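PDB 1F2E: glutathione S-transferase from Sphingomonas paucimobilis, which binds glutathione and probably catalyses its conjugation to electrophilic substrates. Local coordinates for residues 157-162 and 183-188. Sequence-based numbering, arbitrary orientation.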
ATOM      1  N   TYR A 157      -6.126   5.662  10.358  1.00 13.91           N
ATOM      2  CA  TYR A 157      -6.237   4.559   9.404  1.00 12.27           C
ATOM      3  C   TYR A 157      -6.405   3.223  10.155  1.00 13.10           C
ATOM      4  O   TYR A 157      -7.318   2.435   9.856  1.00 12.50           O
ATOM      5  CB  TYR A 157      -4.982   4.547   8.530  1.00 13.45           C
ATOM      6  CG  TYR A 157      -5.052   3.768   7.227  1.00 12.86           C
ATOM      7  CD1 TYR A 157      -6.269   3.410   6.652  1.00 11.55           C
ATOM      8  CD2 TYR A 157      -3.880   3.438   6.548  1.00 14.56           C
ATOM      9  CE1 TYR A 157      -6.318   2.742   5.425  1.00 13.95           C
ATOM     10  CE2 TYR A 157      -3.909   2.773   5.332  1.00 13.51           C
ATOM     11  CZ  TYR A 157      -5.120   2.424   4.774  1.00 15.16           C
ATOM     12  OH  TYR A 157      -5.117   1.750   3.577  1.00 15.21           O
ATOM     13  N   LEU A 158      -5.552   2.974  11.145  1.00 11.07           N
ATOM     14  CA  LEU A 158      -5.655   1.725  11.912  1.00 14.14           C
ATOM     15  C   LEU A 158      -6.949   1.666  12.731  1.00 13.43           C
ATOM     16  O   LEU A 158      -7.631   0.641  12.769  1.00 15.92           O
ATOM     17  CB  LEU A 158      -4.447   1.562  12.852  1.00 11.79           C
ATOM     18  CG  LEU A 158      -4.453   0.384  13.839  1.00 14.39           C
ATOM     19  CD1 LEU A 158      -4.658  -0.959  13.092  1.00 10.09           C
ATOM     20  CD2 LEU A 158      -3.130   0.382  14.617  1.00 10.66           C
ATOM     21  N   TYR A 159      -7.277   2.771  13.390  1.00 14.91           N
ATOM     22  CA  TYR A 159      -8.480   2.848  14.208  1.00 14.04           C
ATOM     23  C   TYR A 159      -9.708   2.408  13.413  1.00 14.14           C
ATOM     24  O   TYR A 159     -10.505   1.607  13.881  1.00 12.65           O
ATOM     25  CB  TYR A 159      -8.682   4.278  14.697  1.00 14.30           C
ATOM     26  CG  TYR A 159     -10.039   4.501  15.292  1.00 13.34           C
ATOM     27  CD1 TYR A 159     -10.337   4.065  16.577  1.00 12.87           C
ATOM     28  CD2 TYR A 159     -11.041   5.121  14.556  1.00 13.61           C
ATOM     29  CE1 TYR A 159     -11.606   4.241  17.117  1.00 11.87           C
ATOM     30  CE2 TYR A 159     -12.312   5.303  15.085  1.00 15.15           C
ATOM     31  CZ  TYR A 159     -12.587   4.860  16.365  1.00 12.54           C
ATOM     32  OH  TYR A 159     -13.851   5.023  16.878  1.00 16.09           O
ATOM     33  N   VAL A 160      -9.860   2.945  12.209  1.00 13.86           N
ATOM     34  CA  VAL A 160     -10.992   2.580  11.365  1.00 15.38           C
ATOM     35  C   VAL A 160     -11.053   1.066  11.108  1.00 16.14           C
ATOM     36  O   VAL A 160     -12.121   0.457  11.161  1.00 15.55           O
ATOM     37  CB  VAL A 160     -10.920   3.312  10.016  1.00 14.79           C
ATOM     38  CG1 VAL A 160     -11.964   2.749   9.056  1.00 15.85           C
ATOM     39  CG2 VAL A 160     -11.148   4.801  10.231  1.00 13.78           C
ATOM     40  N   MET A 161      -9.900   0.464  10.840  1.00 15.92           N
ATOM     41  CA  MET A 161      -9.835  -0.964  10.564  1.00 15.69           C
ATOM     42  C   MET A 161     -10.114  -1.788  11.811  1.00 15.44           C
ATOM     43  O   MET A 161     -10.626  -2.901  11.725  1.00 14.75           O
ATOM     44  CB  MET A 161      -8.464  -1.319   9.981  1.00 14.31           C
ATOM     45  CG  MET A 161      -8.210  -0.688   8.609  1.00 17.46           C
ATOM     46  SD  MET A 161      -6.714  -1.297   7.776  1.00 20.48           S
ATOM     47  CE  MET A 161      -6.514  -0.078   6.552  1.00 20.43           C
ATOM     48  N   LEU A 162      -9.789  -1.231  12.971  1.00 14.86           N
ATOM     49  CA  LEU A 162     -10.026  -1.926  14.230  1.00 15.54           C
ATOM     50  C   LEU A 162     -11.517  -1.959  14.540  1.00 14.61           C
ATOM     51  O   LEU A 162     -11.963  -2.644  15.468  1.00 13.03           O
ATOM     52  CB  LEU A 162      -9.250  -1.250  15.367  1.00 14.61           C
ATOM     53  CG  LEU A 162      -7.725  -1.354  15.202  1.00 14.81           C
ATOM     54  CD1 LEU A 162      -7.013  -0.539  16.282  1.00 13.28           C
ATOM     55  CD2 LEU A 162      -7.311  -2.820  15.274  1.00 13.49           C
ATOM     56  N   GLY A 183     -10.261   2.941  22.127  1.00 13.00           N
ATOM     57  CA  GLY A 183     -11.136   3.641  23.047  1.00 15.72           C
ATOM     58  C   GLY A 183     -10.782   5.109  23.207  1.00 16.22           C
ATOM     59  O   GLY A 183     -11.681   5.942  23.323  1.00 16.59           O
ATOM     60  N   LYS A 184      -9.486   5.431  23.226  1.00 17.16           N
ATOM     61  CA  LYS A 184      -9.051   6.824  23.357  1.00 18.09           C
ATOM     62  C   LYS A 184      -9.366   7.608  22.092  1.00 17.49           C
ATOM     63  O   LYS A 184      -9.925   8.706  22.157  1.00 18.49           O
ATOM     64  CB  LYS A 184      -7.544   6.930  23.607  1.00 22.50           C
ATOM     65  CG  LYS A 184      -7.071   6.454  24.962  1.00 29.24           C
ATOM     66  CD  LYS A 184      -5.582   6.763  25.163  1.00 34.45           C
ATOM     67  CE  LYS A 184      -5.340   8.232  25.491  1.00 38.47           C
ATOM     68  NZ  LYS A 184      -5.850   9.162  24.438  1.00 42.84           N
ATOM     69  N   ILE A 185      -8.995   7.046  20.943  1.00 16.02           N
ATOM     70  CA  ILE A 185      -9.231   7.697  19.654  1.00 13.93           C
ATOM     71  C   ILE A 185     -10.722   7.882  19.377  1.00 13.03           C
ATOM     72  O   ILE A 185     -11.129   8.885  18.793  1.00 14.85           O
ATOM     73  CB  ILE A 185      -8.598   6.892  18.500  1.00 13.27           C
ATOM     74  CG1 ILE A 185      -7.089   6.776  18.727  1.00 13.58           C
ATOM     75  CG2 ILE A 185      -8.887   7.578  17.157  1.00 11.55           C
ATOM     76  CD1 ILE A 185      -6.406   5.770  17.835  1.00 13.13           C
ATOM     77  N   ALA A 186     -11.532   6.925  19.812  1.00 12.79           N
ATOM     78  CA  ALA A 186     -12.982   6.986  19.616  1.00 12.14           C
ATOM     79  C   ALA A 186     -13.588   8.261  20.213  1.00 13.56           C
ATOM     80  O   ALA A 186     -14.646   8.727  19.767  1.00 13.57           O
ATOM     81  CB  ALA A 186     -13.638   5.762  20.257  1.00 10.68           C
ATOM     82  N   GLN A 187     -12.918   8.823  21.219  1.00 12.57           N
ATOM     83  CA  GLN A 187     -13.407  10.025  21.892  1.00 14.76           C
ATOM     84  C   GLN A 187     -13.054  11.355  21.232  1.00 14.84           C
ATOM     85  O   GLN A 187     -13.586  12.395  21.614  1.00 15.73           O
ATOM     86  CB  GLN A 187     -12.893  10.070  23.329  1.00 16.91           C
ATOM     87  CG  GLN A 187     -13.483   9.049  24.247  1.00 20.85           C
ATOM     88  CD  GLN A 187     -12.662   8.905  25.499  1.00 22.97           C
ATOM     89  OE1 GLN A 187     -11.778   8.049  25.580  1.00 23.25           O
ATOM     90  NE2 GLN A 187     -12.930   9.760  26.482  1.00 24.70           N
ATOM     91  N   ARG A 188     -12.151  11.344  20.266  1.00 13.63           N
ATOM     92  CA  ARG A 188     -11.787  12.593  19.614  1.00 13.71           C
ATOM     93  C   ARG A 188     -13.009  13.217  18.944  1.00 13.72           C
ATOM     94  O   ARG A 188     -13.865  12.511  18.402  1.00 14.75           O
ATOM     95  CB  ARG A 188     -10.674  12.348  18.585  1.00 11.67           C
ATOM     96  CG  ARG A 188      -9.352  11.908  19.213  1.00 11.43           C
ATOM     97  CD  ARG A 188      -8.309  11.618  18.127  1.00 13.62           C
ATOM     98  NE  ARG A 188      -7.764  12.840  17.533  1.00 12.25           N
ATOM     99  CZ  ARG A 188      -6.694  13.479  18.004  1.00 15.03           C
ATOM    100  NH1 ARG A 188      -6.053  13.015  19.074  1.00 12.70           N
ATOM    101  NH2 ARG A 188      -6.253  14.573  17.403  1.00 10.60           N
TER
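The backbones come nearest at Tyr-159 and Ile-185, whose CA atoms stand 7.3 Å apart, where helix 153-161 runs past the last residues of helix 176-185. Every close contact between the two segments is made by Tyr-159. With chi1 at 168° its CG stands opposite the backbone N and beside the carbonyl carbon, which continues the outward course of CB and brings the ring alongside Ile-185 and Ala-186. The gamma methyl of Ile-185 sits over one ring face, CG2 4.0 Å from the centroid of the Tyr-159 ring and 21° off its normal, a CH-pi contact. That methyl is displaced toward the rim on the CB side: Ile-185 CG2 is 3.8 Å from Tyr-159 CG. Ile-185 CB meets Tyr-159 CD1, also at 3.8 Å, while Ile-185 CD1, at the end of the other branch, passes Tyr-159 CB at 4.2 Å. Farther out, the phenol end reaches Ala-186, with Tyr-159 OH 3.5 Å from Ala-186 CB.

Both helices belong to the all-helical C-terminal domain of the glutathione transferase fold, where Leu-158 and Leu-162 of helix 153-161 pack on Tyr-181 of helix 176-185 and on helix 119-141. On helix 153-161, Tyr-157 touches the bound glutathione, whereas the side chain of Tyr-159 is about 14 Å from that ligand. Past Ile-185 the chain makes a type I turn, Arg-188 N bonding to Ile-185 O at 3.0 Å, and Arg-188 takes the N-cap position of helix 189-198. The arginine NE forms a salt bridge with Glu-20, tying this turn to helix 12-21 of the thioredoxin-like domain. An alanine in place of Tyr-159 would remove the whole ring and is likely to leave Ile-185 CG2 without the face it packs on, opening a gap beside Ala-186.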